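Local structure of beta-galactosidase BgaB (Bifidobacterium adolescentis, 5VYM) at residues H4-L10 against S60-L66; I9-S15 against P67-I71; D149-D155 against K219-Y224; T157-W162 against C210-D216. The protein hydrolyses terminal beta-D-galactose residues, favouring beta1-4-linked galactosyl-galactose and transgalactooligosaccharides, and is represented here by its trimerisation domain. All blocks are in the same frame, centred on the assembly; numbering follows the deposited sequence.

Contact 1 of 4, residues H4-L10 against S60-L66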
loop_
_atom_site.group_PDB
_atom_site.type_symbol
_atom_site.label_atom_id
_atom_site.label_comp_id
_atom_site.label_asym_id
_atom_site.label_seq_id
_atom_site.Cartn_x
_atom_site.Cartn_y
_atom_site.Cartn_z
ATOM N N HIS B 4 22.580 -12.417 12.987
ATOM C CA HIS B 4 22.916 -12.097 11.610
ATOM C C HIS B 4 23.007 -10.582 11.432
ATOM O O HIS B 4 23.000 -9.815 12.401
ATOM C CB HIS B 4 21.893 -12.725 10.656
ATOM C CG HIS B 4 20.467 -12.433 11.014
ATOM N ND1 HIS B 4 19.934 -11.162 10.984
ATOM C CD2 HIS B 4 19.461 -13.252 11.402
ATOM C CE1 HIS B 4 18.663 -11.210 11.341
ATOM N NE2 HIS B 4 18.351 -12.467 11.600
ATOM N N SER B 5 23.097 -10.149 10.178
ATOM C CA SER B 5 23.215 -8.737 9.858
ATOM C C SER B 5 21.860 -8.038 9.974
ATOM O O SER B 5 20.803 -8.670 10.050
ATOM C CB SER B 5 23.784 -8.555 8.451
ATOM O OG SER B 5 23.672 -7.206 8.023
ATOM N N ASP B 6 21.904 -6.704 9.991
ATOM C CA ASP B 6 20.681 -5.911 9.973
ATOM C C ASP B 6 20.058 -5.832 8.587
ATOM O O ASP B 6 18.852 -5.588 8.479
ATOM C CB ASP B 6 20.953 -4.492 10.478
ATOM C CG ASP B 6 21.126 -4.427 11.981
ATOM O OD1 ASP B 6 20.612 -5.324 12.682
ATOM O OD2 ASP B 6 21.770 -3.471 12.464
ATOM N N THR B 7 20.846 -6.039 7.535
ATOM C CA THR B 7 20.401 -5.858 6.161
ATOM C C THR B 7 20.459 -7.185 5.419
ATOM O O THR B 7 21.447 -7.918 5.523
ATOM C CB THR B 7 21.266 -4.819 5.439
ATOM O OG1 THR B 7 21.294 -3.606 6.201
ATOM C CG2 THR B 7 20.707 -4.532 4.051
ATOM N N ALA B 8 19.402 -7.484 4.671
ATOM C CA ALA B 8 19.336 -8.667 3.825
ATOM C C ALA B 8 19.119 -8.236 2.383
ATOM O O ALA B 8 18.183 -7.486 2.088
ATOM C CB ALA B 8 18.214 -9.609 4.269
ATOM N N ILE B 9 19.990 -8.697 1.494
ATOM C CA ILE B 9 19.810 -8.512 0.060
ATOM C C ILE B 9 19.105 -9.749 -0.479
ATOM O O ILE B 9 19.641 -10.859 -0.406
ATOM C CB ILE B 9 21.152 -8.282 -0.646
ATOM C CG1 ILE B 9 21.851 -7.057 -0.055
ATOM C CG2 ILE B 9 20.945 -8.118 -2.144
ATOM C CD1 ILE B 9 23.227 -6.807 -0.618
ATOM N N LEU B 10 17.897 -9.563 -1.003
ATOM C CA LEU B 10 17.068 -10.689 -1.402
ATOM C C LEU B 10 17.457 -11.190 -2.784
ATOM O O LEU B 10 17.698 -10.402 -3.704
ATOM C CB LEU B 10 15.592 -10.300 -1.384
ATOM C CG LEU B 10 15.065 -9.755 -0.056
ATOM C CD1 LEU B 10 13.550 -9.665 -0.099
ATOM C CD2 LEU B 10 15.529 -10.613 1.114
ATOM N N SER B 60 13.029 -11.009 10.355
ATOM C CA SER B 60 13.844 -10.587 11.486
ATOM C C SER B 60 14.888 -9.540 11.114
ATOM O O SER B 60 15.494 -8.950 12.015
ATOM C CB SER B 60 14.534 -11.801 12.117
ATOM O OG SER B 60 15.293 -12.515 11.155
ATOM N N TYR B 61 15.118 -9.298 9.827
ATOM C CA TYR B 61 16.048 -8.257 9.423
ATOM C C TYR B 61 15.416 -6.880 9.602
ATOM O O TYR B 61 14.195 -6.734 9.715
ATOM C CB TYR B 61 16.479 -8.450 7.967
ATOM C CG TYR B 61 17.439 -9.598 7.754
ATOM C CD1 TYR B 61 16.974 -10.894 7.569
ATOM C CD2 TYR B 61 18.811 -9.387 7.734
ATOM C CE1 TYR B 61 17.848 -11.946 7.374
ATOM C CE2 TYR B 61 19.694 -10.433 7.540
ATOM C CZ TYR B 61 19.207 -11.710 7.360
ATOM O OH TYR B 61 20.082 -12.755 7.167
ATOM N N LYS B 62 16.267 -5.858 9.632
ATOM C CA LYS B 62 15.780 -4.491 9.764
ATOM C C LYS B 62 15.620 -3.794 8.422
ATOM O O LYS B 62 14.712 -2.971 8.262
ATOM C CB LYS B 62 16.722 -3.679 10.655
ATOM C CG LYS B 62 16.809 -4.187 12.085
ATOM C CD LYS B 62 17.626 -3.243 12.950
ATOM C CE LYS B 62 17.710 -3.740 14.384
ATOM N NZ LYS B 62 16.358 -3.966 14.964
ATOM N N THR B 63 16.478 -4.109 7.454
ATOM C CA THR B 63 16.420 -3.534 6.121
ATOM C C THR B 63 16.501 -4.653 5.095
ATOM O O THR B 63 17.257 -5.614 5.270
ATOM C CB THR B 63 17.553 -2.526 5.900
ATOM O OG1 THR B 63 17.428 -1.455 6.843
ATOM C CG2 THR B 63 17.506 -1.955 4.487
ATOM N N VAL B 64 15.713 -4.528 4.032
ATOM C CA VAL B 64 15.658 -5.513 2.960
ATOM C C VAL B 64 15.868 -4.785 1.639
ATOM O O VAL B 64 15.253 -3.739 1.398
ATOM C CB VAL B 64 14.322 -6.281 2.978
ATOM C CG1 VAL B 64 13.853 -6.592 1.580
ATOM C CG2 VAL B 64 14.465 -7.559 3.789
ATOM N N VAL B 65 16.749 -5.324 0.797
ATOM C CA VAL B 65 17.125 -4.705 -0.471
ATOM C C VAL B 65 16.748 -5.650 -1.602
ATOM O O VAL B 65 17.057 -6.846 -1.545
ATOM C CB VAL B 65 18.628 -4.370 -0.517
ATOM C CG1 VAL B 65 18.998 -3.751 -1.855
ATOM C CG2 VAL B 65 19.005 -3.442 0.630
ATOM N N LEU B 66 16.087 -5.114 -2.631
ATOM C CA LEU B 66 15.666 -5.885 -3.800
ATOM C C LEU B 66 16.304 -5.284 -5.047
ATOM O O LEU B 66 15.735 -4.373 -5.670
ATOM C CB LEU B 66 14.144 -5.916 -3.927
ATOM C CG LEU B 66 13.377 -6.667 -2.837
ATOM C CD1 LEU B 66 12.896 -5.709 -1.757
ATOM C CD2 LEU B 66 12.215 -7.446 -3.432
#
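His4 turns its CG into the crowded position between backbone N and carbonyl carbon (chi1 51°), whereas Tyr61 keeps CG beside its own backbone N (chi1 -73°), and these choices lay imidazole over phenol. The rings stack face to face with planes 21° apart and centroids separated by 4.1 Å, offset so that His4 ND1 lies 3.5 Å from Tyr61 CE2. Both imidazole nitrogens help to fix the ring's rotation: ND1 donates within the ring plane to Ser5 O, and NE2 shares a 3.1 Å hydrogen bond with Ser60 OG. Tyr61 is sandwiched. Ala8 CB stands over the centre of its opposite face, 3.5 Å from the ring centroid, as a CH-pi contact, while the phenolic OH bonds to Asp50. Next along the backbone, Asp6 O is gripped twice, by Lys62 N at 2.8 Å and Thr63 N at 3.0 Å. The bonding then alternates from Ala8 N to Thr63 O, Val65 N to Ala8 O and Leu10 N to Val65 O. Thr7, Ile9, Thr63 and Val65 share the face covered by helix 31-44; on the other, the Leu10 side chain crosses that of Val64 at about a right angle, CD1 lying 3.5 Å from Val64 CG1, and Val64 continues onto helix 74-85. Such parallel pairing of the two inner strands of a 2-1-3-4 sheet, with helices against both faces, is typical of an alpha/beta domain, consistent with the family's place in the glutaminase I clan.

Contact 2 of 4, residues I9-S15 against P67-I71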
loop_
_atom_site.group_PDB
_atom_site.type_symbol
_atom_site.label_atom_id
_atom_site.label_comp_id
_atom_site.label_asym_id
_atom_site.label_seq_id
_atom_site.Cartn_x
_atom_site.Cartn_y
_atom_site.Cartn_z
ATOM N N ILE B 9 19.990 -8.697 1.494
ATOM C CA ILE B 9 19.810 -8.512 0.060
ATOM C C ILE B 9 19.105 -9.749 -0.479
ATOM O O ILE B 9 19.641 -10.859 -0.406
ATOM C CB ILE B 9 21.152 -8.282 -0.646
ATOM C CG1 ILE B 9 21.851 -7.057 -0.055
ATOM C CG2 ILE B 9 20.945 -8.118 -2.144
ATOM C CD1 ILE B 9 23.227 -6.807 -0.618
ATOM N N LEU B 10 17.897 -9.563 -1.003
ATOM C CA LEU B 10 17.068 -10.689 -1.402
ATOM C C LEU B 10 17.457 -11.190 -2.784
ATOM O O LEU B 10 17.698 -10.402 -3.704
ATOM C CB LEU B 10 15.592 -10.300 -1.384
ATOM C CG LEU B 10 15.065 -9.755 -0.056
ATOM C CD1 LEU B 10 13.550 -9.665 -0.099
ATOM C CD2 LEU B 10 15.529 -10.613 1.114
ATOM N N PHE B 11 17.512 -12.512 -2.925
ATOM C CA PHE B 11 17.853 -13.165 -4.182
ATOM C C PHE B 11 16.649 -13.938 -4.700
ATOM O O PHE B 11 16.086 -14.775 -3.984
ATOM C CB PHE B 11 19.051 -14.102 -4.010
ATOM C CG PHE B 11 19.306 -14.979 -5.200
ATOM C CD1 PHE B 11 19.730 -14.430 -6.400
ATOM C CD2 PHE B 11 19.121 -16.348 -5.122
ATOM C CE1 PHE B 11 19.964 -15.233 -7.502
ATOM C CE2 PHE B 11 19.354 -17.158 -6.219
ATOM C CZ PHE B 11 19.776 -16.598 -7.411
ATOM N N SER B 12 16.261 -13.659 -5.941
ATOM C CA SER B 12 15.140 -14.317 -6.603
ATOM C C SER B 12 15.684 -15.139 -7.765
ATOM O O SER B 12 16.158 -14.578 -8.758
ATOM C CB SER B 12 14.117 -13.295 -7.090
ATOM O OG SER B 12 13.185 -13.893 -7.973
ATOM N N ALA B 13 15.614 -16.466 -7.637
ATOM C CA ALA B 13 16.086 -17.337 -8.709
ATOM C C ALA B 13 15.290 -17.117 -9.990
ATOM O O ALA B 13 15.858 -17.117 -11.089
ATOM C CB ALA B 13 16.008 -18.800 -8.272
ATOM N N GLU B 14 13.974 -16.926 -9.867
ATOM C CA GLU B 14 13.154 -16.667 -11.045
ATOM C C GLU B 14 13.588 -15.387 -11.748
ATOM O O GLU B 14 13.595 -15.319 -12.982
ATOM C CB GLU B 14 11.676 -16.594 -10.654
ATOM C CG GLU B 14 11.096 -17.900 -10.123
ATOM C CD GLU B 14 11.294 -18.072 -8.628
ATOM O OE1 GLU B 14 10.491 -18.796 -8.001
ATOM O OE2 GLU B 14 12.245 -17.480 -8.076
ATOM N N SER B 15 13.960 -14.360 -10.978
ATOM C CA SER B 15 14.443 -13.123 -11.586
ATOM C C SER B 15 15.760 -13.349 -12.319
ATOM O O SER B 15 16.005 -12.743 -13.370
ATOM C CB SER B 15 14.599 -12.037 -10.521
ATOM O OG SER B 15 13.359 -11.760 -9.893
ATOM N N PRO B 67 17.479 -5.765 -5.452
ATOM C CA PRO B 67 18.116 -5.236 -6.662
ATOM C C PRO B 67 17.790 -6.058 -7.900
ATOM O O PRO B 67 18.190 -7.223 -8.000
ATOM C CB PRO B 67 19.608 -5.306 -6.320
ATOM C CG PRO B 67 19.719 -6.401 -5.257
ATOM C CD PRO B 67 18.324 -6.776 -4.798
ATOM N N THR B 68 17.070 -5.453 -8.845
ATOM C CA THR B 68 16.655 -6.117 -10.081
ATOM C C THR B 68 15.940 -7.434 -9.775
ATOM O O THR B 68 16.236 -8.489 -10.342
ATOM C CB THR B 68 17.849 -6.330 -11.019
ATOM O OG1 THR B 68 18.664 -5.150 -11.023
ATOM C CG2 THR B 68 17.381 -6.602 -12.449
ATOM N N VAL B 69 14.996 -7.369 -8.842
ATOM C CA VAL B 69 14.107 -8.507 -8.564
ATOM C C VAL B 69 12.944 -8.365 -9.539
ATOM O O VAL B 69 11.863 -7.867 -9.217
ATOM C CB VAL B 69 13.665 -8.554 -7.099
ATOM C CG1 VAL B 69 12.757 -9.752 -6.849
ATOM C CG2 VAL B 69 14.881 -8.614 -6.188
ATOM N N LEU B 70 13.186 -8.801 -10.778
ATOM C CA LEU B 70 12.222 -8.573 -11.852
ATOM C C LEU B 70 10.905 -9.289 -11.585
ATOM O O LEU B 70 9.829 -8.745 -11.859
ATOM C CB LEU B 70 12.813 -9.027 -13.188
ATOM C CG LEU B 70 13.964 -8.190 -13.742
ATOM C CD1 LEU B 70 15.051 -9.092 -14.296
ATOM C CD2 LEU B 70 13.455 -7.240 -14.813
ATOM N N ILE B 71 10.969 -10.506 -11.055
ATOM C CA ILE B 71 9.784 -11.315 -10.803
ATOM C C ILE B 71 9.370 -11.111 -9.353
ATOM O O ILE B 71 10.121 -11.449 -8.431
ATOM C CB ILE B 71 10.042 -12.800 -11.096
ATOM C CG1 ILE B 71 10.808 -12.967 -12.412
ATOM C CG2 ILE B 71 8.728 -13.564 -11.140
ATOM C CD1 ILE B 71 10.033 -12.542 -13.633
HETATM O O HOH W 1 10.386 -14.002 -7.453
#
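Pro67 sets its CG against strand 7-11, 3.8 Å from Ile9 CG2, the two side chains crossing at about a right angle. The setting is the C-terminal end of a parallel alpha/beta sheet, where strand 7-11 passes into helix 13-20 through Ser12, the N-cap residue, and the loop after strand 63-66 runs alongside. Thr68 follows; its hydroxyl is engaged by Asp34, while its carbonyl O faces Ser15 CB. An inverse gamma turn centred on Val69 bends the loop toward the helix start, and Val69 CG1 rests 3.8 Å from Ser12 CB and also touches Ser15 OG. Leu70 carries the chain past Ser15, its CD1 approaching the carbonyl O of that residue. At Ile71 the link turns polar. Ser15 holds OG beside its backbone N (chi1 -60°), where it accepts from Ile71 N at 2.9 Å in a nearly straight bond of 164°. The same OG shares a hydrogen bond with Ser12 OG, so the hydroxyls of the N-cap and the first helical turn are coupled. Ile71 CG1 lies against Glu14 O, and a water completes the join, donating to Ile71 O at 2.7 Å while hydrogen-bonding to Ser12 OG at 2.8 Å.

Contact 3 of 4, residues D149-D155 against K219-Y224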
loop_
_atom_site.group_PDB
_atom_site.type_symbol
_atom_site.label_atom_id
_atom_site.label_comp_id
_atom_site.label_asym_id
_atom_site.label_seq_id
_atom_site.Cartn_x
_atom_site.Cartn_y
_atom_site.Cartn_z
ATOM N N ASP B 149 -14.659 -15.568 14.466
ATOM C CA ASP B 149 -13.977 -15.787 15.732
ATOM C C ASP B 149 -14.870 -16.649 16.627
ATOM O O ASP B 149 -15.770 -17.340 16.142
ATOM C CB ASP B 149 -13.604 -14.440 16.364
ATOM C CG ASP B 149 -14.795 -13.499 16.500
ATOM O OD1 ASP B 149 -15.932 -13.908 16.186
ATOM O OD2 ASP B 149 -14.588 -12.340 16.921
ATOM N N ASP B 150 -14.637 -16.621 17.937
ATOM C CA ASP B 150 -15.454 -17.363 18.888
ATOM C C ASP B 150 -16.374 -16.458 19.695
ATOM O O ASP B 150 -17.021 -16.925 20.638
ATOM C CB ASP B 150 -14.565 -18.185 19.824
ATOM C CG ASP B 150 -13.858 -19.321 19.109
ATOM O OD1 ASP B 150 -14.402 -19.821 18.101
ATOM O OD2 ASP B 150 -12.762 -19.718 19.556
ATOM N N SER B 151 -16.445 -15.171 19.348
ATOM C CA SER B 151 -17.301 -14.254 20.091
ATOM C C SER B 151 -18.775 -14.497 19.799
ATOM O O SER B 151 -19.626 -14.206 20.648
ATOM C CB SER B 151 -16.930 -12.807 19.764
ATOM O OG SER B 151 -17.128 -12.529 18.388
ATOM N N ALA B 152 -19.095 -15.018 18.612
ATOM C CA ALA B 152 -20.479 -15.259 18.199
ATOM C C ALA B 152 -21.309 -13.980 18.268
ATOM O O ALA B 152 -22.513 -14.016 18.532
ATOM C CB ALA B 152 -21.122 -16.368 19.037
ATOM N N ALA B 153 -20.660 -12.839 18.028
ATOM C CA ALA B 153 -21.316 -11.546 18.183
ATOM C C ALA B 153 -22.253 -11.249 17.019
ATOM O O ALA B 153 -23.431 -10.935 17.224
ATOM C CB ALA B 153 -20.267 -10.443 18.321
ATOM N N LEU B 154 -21.749 -11.342 15.791
ATOM C CA LEU B 154 -22.521 -11.001 14.605
ATOM C C LEU B 154 -23.363 -12.161 14.088
ATOM O O LEU B 154 -23.883 -12.081 12.970
ATOM C CB LEU B 154 -21.588 -10.503 13.497
ATOM C CG LEU B 154 -20.803 -9.229 13.815
ATOM C CD1 LEU B 154 -19.981 -8.788 12.614
ATOM C CD2 LEU B 154 -21.742 -8.122 14.265
ATOM N N ASP B 155 -23.509 -13.229 14.868
ATOM C CA ASP B 155 -24.331 -14.353 14.441
ATOM C C ASP B 155 -25.796 -13.944 14.355
ATOM O O ASP B 155 -26.293 -13.163 15.173
ATOM C CB ASP B 155 -24.168 -15.530 15.403
ATOM C CG ASP B 155 -22.869 -16.278 15.191
ATOM O OD1 ASP B 155 -22.310 -16.198 14.076
ATOM O OD2 ASP B 155 -22.408 -16.953 16.135
ATOM N N LYS B 219 -24.716 -4.183 17.276
ATOM C CA LYS B 219 -23.999 -5.380 17.704
ATOM C C LYS B 219 -22.524 -5.297 17.333
ATOM O O LYS B 219 -21.646 -5.598 18.150
ATOM C CB LYS B 219 -24.630 -6.624 17.078
ATOM C CG LYS B 219 -25.905 -7.110 17.742
ATOM C CD LYS B 219 -26.313 -8.456 17.160
ATOM C CE LYS B 219 -27.412 -9.117 17.972
ATOM N NZ LYS B 219 -27.646 -10.520 17.523
ATOM N N LEU B 220 -22.236 -4.890 16.095
ATOM C CA LEU B 220 -20.854 -4.780 15.641
ATOM C C LEU B 220 -20.085 -3.759 16.471
ATOM O O LEU B 220 -18.952 -4.015 16.895
ATOM C CB LEU B 220 -20.830 -4.407 14.157
ATOM C CG LEU B 220 -19.525 -4.495 13.360
ATOM C CD1 LEU B 220 -19.845 -4.660 11.882
ATOM C CD2 LEU B 220 -18.643 -3.271 13.569
ATOM N N VAL B 221 -20.687 -2.592 16.706
ATOM C CA VAL B 221 -20.000 -1.534 17.443
ATOM C C VAL B 221 -19.711 -1.982 18.869
ATOM O O VAL B 221 -18.595 -1.816 19.378
ATOM C CB VAL B 221 -20.827 -0.237 17.417
ATOM C CG1 VAL B 221 -20.215 0.799 18.344
ATOM C CG2 VAL B 221 -20.920 0.304 15.999
ATOM N N ARG B 222 -20.711 -2.568 19.530
ATOM C CA ARG B 222 -20.549 -2.952 20.928
ATOM C C ARG B 222 -19.518 -4.062 21.090
ATOM O O ARG B 222 -18.819 -4.117 22.107
ATOM C CB ARG B 222 -21.900 -3.378 21.504
ATOM C CG ARG B 222 -21.930 -3.531 23.012
ATOM C CD ARG B 222 -23.354 -3.766 23.484
ATOM N NE ARG B 222 -24.191 -2.584 23.296
ATOM C CZ ARG B 222 -25.509 -2.621 23.129
ATOM N NH1 ARG B 222 -26.144 -3.785 23.110
ATOM N NH2 ARG B 222 -26.193 -1.495 22.971
ATOM N N ALA B 223 -19.394 -4.940 20.093
ATOM C CA ALA B 223 -18.452 -6.051 20.185
ATOM C C ALA B 223 -17.012 -5.607 19.947
ATOM O O ALA B 223 -16.090 -6.117 20.596
ATOM C CB ALA B 223 -18.836 -7.148 19.190
ATOM N N TYR B 224 -16.791 -4.666 19.030
ATOM C CA TYR B 224 -15.441 -4.340 18.589
ATOM C C TYR B 224 -15.062 -2.872 18.722
ATOM O O TYR B 224 -13.882 -2.578 18.925
ATOM C CB TYR B 224 -15.245 -4.760 17.123
ATOM C CG TYR B 224 -15.501 -6.229 16.861
ATOM C CD1 TYR B 224 -14.593 -7.194 17.273
ATOM C CD2 TYR B 224 -16.643 -6.648 16.189
ATOM C CE1 TYR B 224 -14.818 -8.535 17.033
ATOM C CE2 TYR B 224 -16.875 -7.987 15.942
ATOM C CZ TYR B 224 -15.960 -8.926 16.367
ATOM O OH TYR B 224 -16.188 -10.261 16.124
#
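Tyr224 OH donates a 2.7 Å hydrogen bond to Asp149 OD2, the two side chains arriving from opposite directions. The carboxylate oxygen sits at the edge of the ring, in its plane, and is met on its syn side, 25° out of the carboxylate plane; carboxylate and ring are themselves turned only 24° apart. Back toward the N-terminal side of Tyr224 the contact becomes apolar. Ala153 CB meets Ala223 CB at 3.7 Å, methyl against methyl, and Leu154 sends CD2 over the helix backbone, 3.7 Å from Leu220 CA and 3.8 Å from Leu220 CB. Lys219 lies extended beyond CG, so that its CD passes Ala153 O at 3.8 Å and its aliphatic chain borders the loop.

A second shell positions these groups. Asp149 holds CG between its backbone N and carbonyl carbon (chi1 54°), where Ser151 N bonds weakly to OD1 and Ser151 OG stands close to both carboxylate oxygens. Leu154 is held through its backbone, N to Ser147 OG and O to Thr157 OG1, while its side chain and that of Leu220 both reach Val195 of strand 193-200. On this helix Val221 packs instead on Phe42 of the second subunit. The whole is the connecting loop of a beta hairpin, strands 143-147 and 158-163, folded against the C-terminal helix that covers the antiparallel sheet.

Contact 4 of 4, residues T157-W162 against C210-D216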
loop_
_atom_site.group_PDB
_atom_site.type_symbol
_atom_site.label_atom_id
_atom_site.label_comp_id
_atom_site.label_asym_id
_atom_site.label_seq_id
_atom_site.Cartn_x
_atom_site.Cartn_y
_atom_site.Cartn_z
ATOM N N THR B 157 -27.148 -12.006 12.239
ATOM C CA THR B 157 -27.339 -10.764 11.506
ATOM C C THR B 157 -27.464 -11.045 10.012
ATOM O O THR B 157 -26.969 -12.054 9.502
ATOM C CB THR B 157 -26.178 -9.805 11.769
ATOM O OG1 THR B 157 -24.957 -10.386 11.296
ATOM C CG2 THR B 157 -26.051 -9.525 13.259
ATOM N N THR B 158 -28.139 -10.140 9.309
ATOM C CA THR B 158 -28.398 -10.291 7.885
ATOM C C THR B 158 -27.971 -9.026 7.151
ATOM O O THR B 158 -27.604 -8.019 7.761
ATOM C CB THR B 158 -29.880 -10.587 7.608
ATOM O OG1 THR B 158 -30.689 -9.527 8.132
ATOM C CG2 THR B 158 -30.294 -11.902 8.253
ATOM N N THR B 159 -28.022 -9.091 5.824
ATOM C CA THR B 159 -27.681 -7.947 4.992
ATOM C C THR B 159 -28.392 -8.079 3.653
ATOM O O THR B 159 -28.558 -9.188 3.137
ATOM C CB THR B 159 -26.163 -7.831 4.786
ATOM O OG1 THR B 159 -25.875 -6.745 3.897
ATOM C CG2 THR B 159 -25.588 -9.122 4.211
ATOM N N ARG B 160 -28.827 -6.943 3.108
ATOM C CA ARG B 160 -29.423 -6.888 1.780
ATOM C C ARG B 160 -28.559 -6.109 0.798
ATOM O O ARG B 160 -29.030 -5.756 -0.289
ATOM C CB ARG B 160 -30.828 -6.284 1.854
ATOM C CG ARG B 160 -31.855 -7.195 2.509
ATOM C CD ARG B 160 -32.825 -6.404 3.370
ATOM N NE ARG B 160 -32.127 -5.636 4.398
ATOM C CZ ARG B 160 -31.756 -6.127 5.577
ATOM N NH1 ARG B 160 -32.014 -7.392 5.884
ATOM N NH2 ARG B 160 -31.123 -5.353 6.451
ATOM N N LEU B 161 -27.309 -5.832 1.158
ATOM C CA LEU B 161 -26.375 -5.138 0.275
ATOM C C LEU B 161 -24.969 -5.520 0.707
ATOM O O LEU B 161 -24.560 -5.196 1.826
ATOM C CB LEU B 161 -26.572 -3.625 0.345
ATOM C CG LEU B 161 -26.131 -2.831 -0.884
ATOM C CD1 LEU B 161 -27.214 -2.872 -1.952
ATOM C CD2 LEU B 161 -25.786 -1.399 -0.513
ATOM N N TRP B 162 -24.232 -6.203 -0.167
ATOM C CA TRP B 162 -22.932 -6.738 0.198
ATOM C C TRP B 162 -21.968 -6.608 -0.972
ATOM O O TRP B 162 -22.370 -6.474 -2.130
ATOM C CB TRP B 162 -23.036 -8.209 0.629
ATOM C CG TRP B 162 -23.618 -9.084 -0.435
ATOM C CD1 TRP B 162 -22.944 -9.694 -1.453
ATOM C CD2 TRP B 162 -24.997 -9.439 -0.600
ATOM N NE1 TRP B 162 -23.815 -10.407 -2.238
ATOM C CE2 TRP B 162 -25.082 -10.269 -1.734
ATOM C CE3 TRP B 162 -26.166 -9.139 0.105
ATOM C CZ2 TRP B 162 -26.289 -10.801 -2.181
ATOM C CZ3 TRP B 162 -27.364 -9.669 -0.341
ATOM C CH2 TRP B 162 -27.416 -10.491 -1.472
ATOM N N CYS B 210 -20.504 -5.119 4.093
ATOM C CA CYS B 210 -21.932 -5.220 3.844
ATOM C C CYS B 210 -22.662 -4.140 4.624
ATOM O O CYS B 210 -22.140 -3.578 5.590
ATOM C CB CYS B 210 -22.479 -6.601 4.224
ATOM S SG CYS B 210 -22.206 -7.050 5.949
ATOM N N ASP B 211 -23.887 -3.858 4.191
ATOM C CA ASP B 211 -24.741 -2.892 4.861
ATOM C C ASP B 211 -25.546 -3.589 5.951
ATOM O O ASP B 211 -26.183 -4.617 5.701
ATOM C CB ASP B 211 -25.676 -2.210 3.864
ATOM C CG ASP B 211 -26.606 -1.216 4.528
ATOM O OD1 ASP B 211 -26.104 -0.273 5.177
ATOM O OD2 ASP B 211 -27.838 -1.377 4.401
ATOM N N LEU B 212 -25.508 -3.029 7.155
ATOM C CA LEU B 212 -26.257 -3.546 8.290
ATOM C C LEU B 212 -27.239 -2.491 8.776
ATOM O O LEU B 212 -26.969 -1.288 8.698
ATOM C CB LEU B 212 -25.323 -3.948 9.440
ATOM C CG LEU B 212 -24.197 -4.935 9.127
ATOM C CD1 LEU B 212 -23.217 -5.002 10.286
ATOM C CD2 LEU B 212 -24.760 -6.311 8.826
ATOM N N ASP B 213 -28.385 -2.945 9.274
ATOM C CA ASP B 213 -29.309 -2.013 9.898
ATOM C C ASP B 213 -28.783 -1.606 11.273
ATOM O O ASP B 213 -27.811 -2.166 11.788
ATOM C CB ASP B 213 -30.717 -2.613 9.990
ATOM C CG ASP B 213 -30.756 -3.934 10.741
ATOM O OD1 ASP B 213 -29.718 -4.358 11.289
ATOM O OD2 ASP B 213 -31.840 -4.555 10.780
ATOM N N VAL B 214 -29.441 -0.608 11.868
ATOM C CA VAL B 214 -28.951 -0.030 13.118
ATOM C C VAL B 214 -28.870 -1.089 14.211
ATOM O O VAL B 214 -27.935 -1.092 15.022
ATOM C CB VAL B 214 -29.838 1.156 13.539
ATOM C CG1 VAL B 214 -29.356 1.740 14.861
ATOM C CG2 VAL B 214 -29.848 2.218 12.449
ATOM N N ALA B 215 -29.835 -2.010 14.243
ATOM C CA ALA B 215 -29.831 -3.050 15.269
ATOM C C ALA B 215 -28.602 -3.944 15.143
ATOM O O ALA B 215 -27.881 -4.169 16.122
ATOM C CB ALA B 215 -31.114 -3.877 15.183
ATOM N N ASP B 216 -28.345 -4.461 13.938
ATOM C CA ASP B 216 -27.175 -5.311 13.738
ATOM C C ASP B 216 -25.885 -4.500 13.793
ATOM O O ASP B 216 -24.856 -4.993 14.268
ATOM C CB ASP B 216 -27.284 -6.058 12.409
ATOM C CG ASP B 216 -28.421 -7.063 12.393
ATOM O OD1 ASP B 216 -28.790 -7.563 13.477
ATOM O OD2 ASP B 216 -28.945 -7.356 11.297
HETATM O O HOH W 2 -29.060 -6.013 8.973
HETATM O O HOH W 3 -28.997 -4.554 4.883
#
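Thr159 meets the 210-216 segment with every branch of its side chain. CB lies 3.3 Å from Asp211 O and faces Cys210 CB as well; CG2 rests against that same Cys210 CB at 4.0 Å. At the tip, OG1 is placed anti to the backbone N (chi1 176°) and probably donates to Asp211 O at 2.8 Å, while accepting from Leu161 N at 168°. That second bond makes an ST turn, which carries the chain through the break in strand 158-163, an outermost strand of the antiparallel sheet within this chain. Just beyond it Asp211 N donates to Leu161 O at 2.8 Å, and a single bridge joins Trp162 to Cys210. Trp162 also pairs antiparallel with a strand of the second subunit, extending the sheet into the neighbouring chain. One water accepts from Arg160 N and donates to Asp211 O. Another lies among Thr158 O, Asp213 N and Asp216 OD2, close to the start of helix 214-225. There Asp213 is the N-cap: its OD1 accepts from Asp216 N at 3.0 Å, the donor standing above the carboxylate plane. The side chains of Asp216 and Thr157 run antiparallel alongside each other, with Asp216 OD1 3.4 Å from Thr157 CG2.

The four contacts fall into two pairs. Contacts 1 and 2, with centres 14 Å apart, share Ile9 and Leu10 of strand 7-11 and follow one another along the parallel sheet and off its C-terminal end. Contacts 3 and 4 come later in the chain, centres 13 Å apart; both use helix 214-225, and they touch where Leu220 CD1 packs on Leu212 CD1 at 3.7 Å. Contact 4 lies in sequence between the two segments of contact 3. Centres of the two pairs are 40 to 45 Å apart, one on the parallel sheet and the other beside the antiparallel one. The second subunit reaches only the later pair, which thus combines internal folding with assembly.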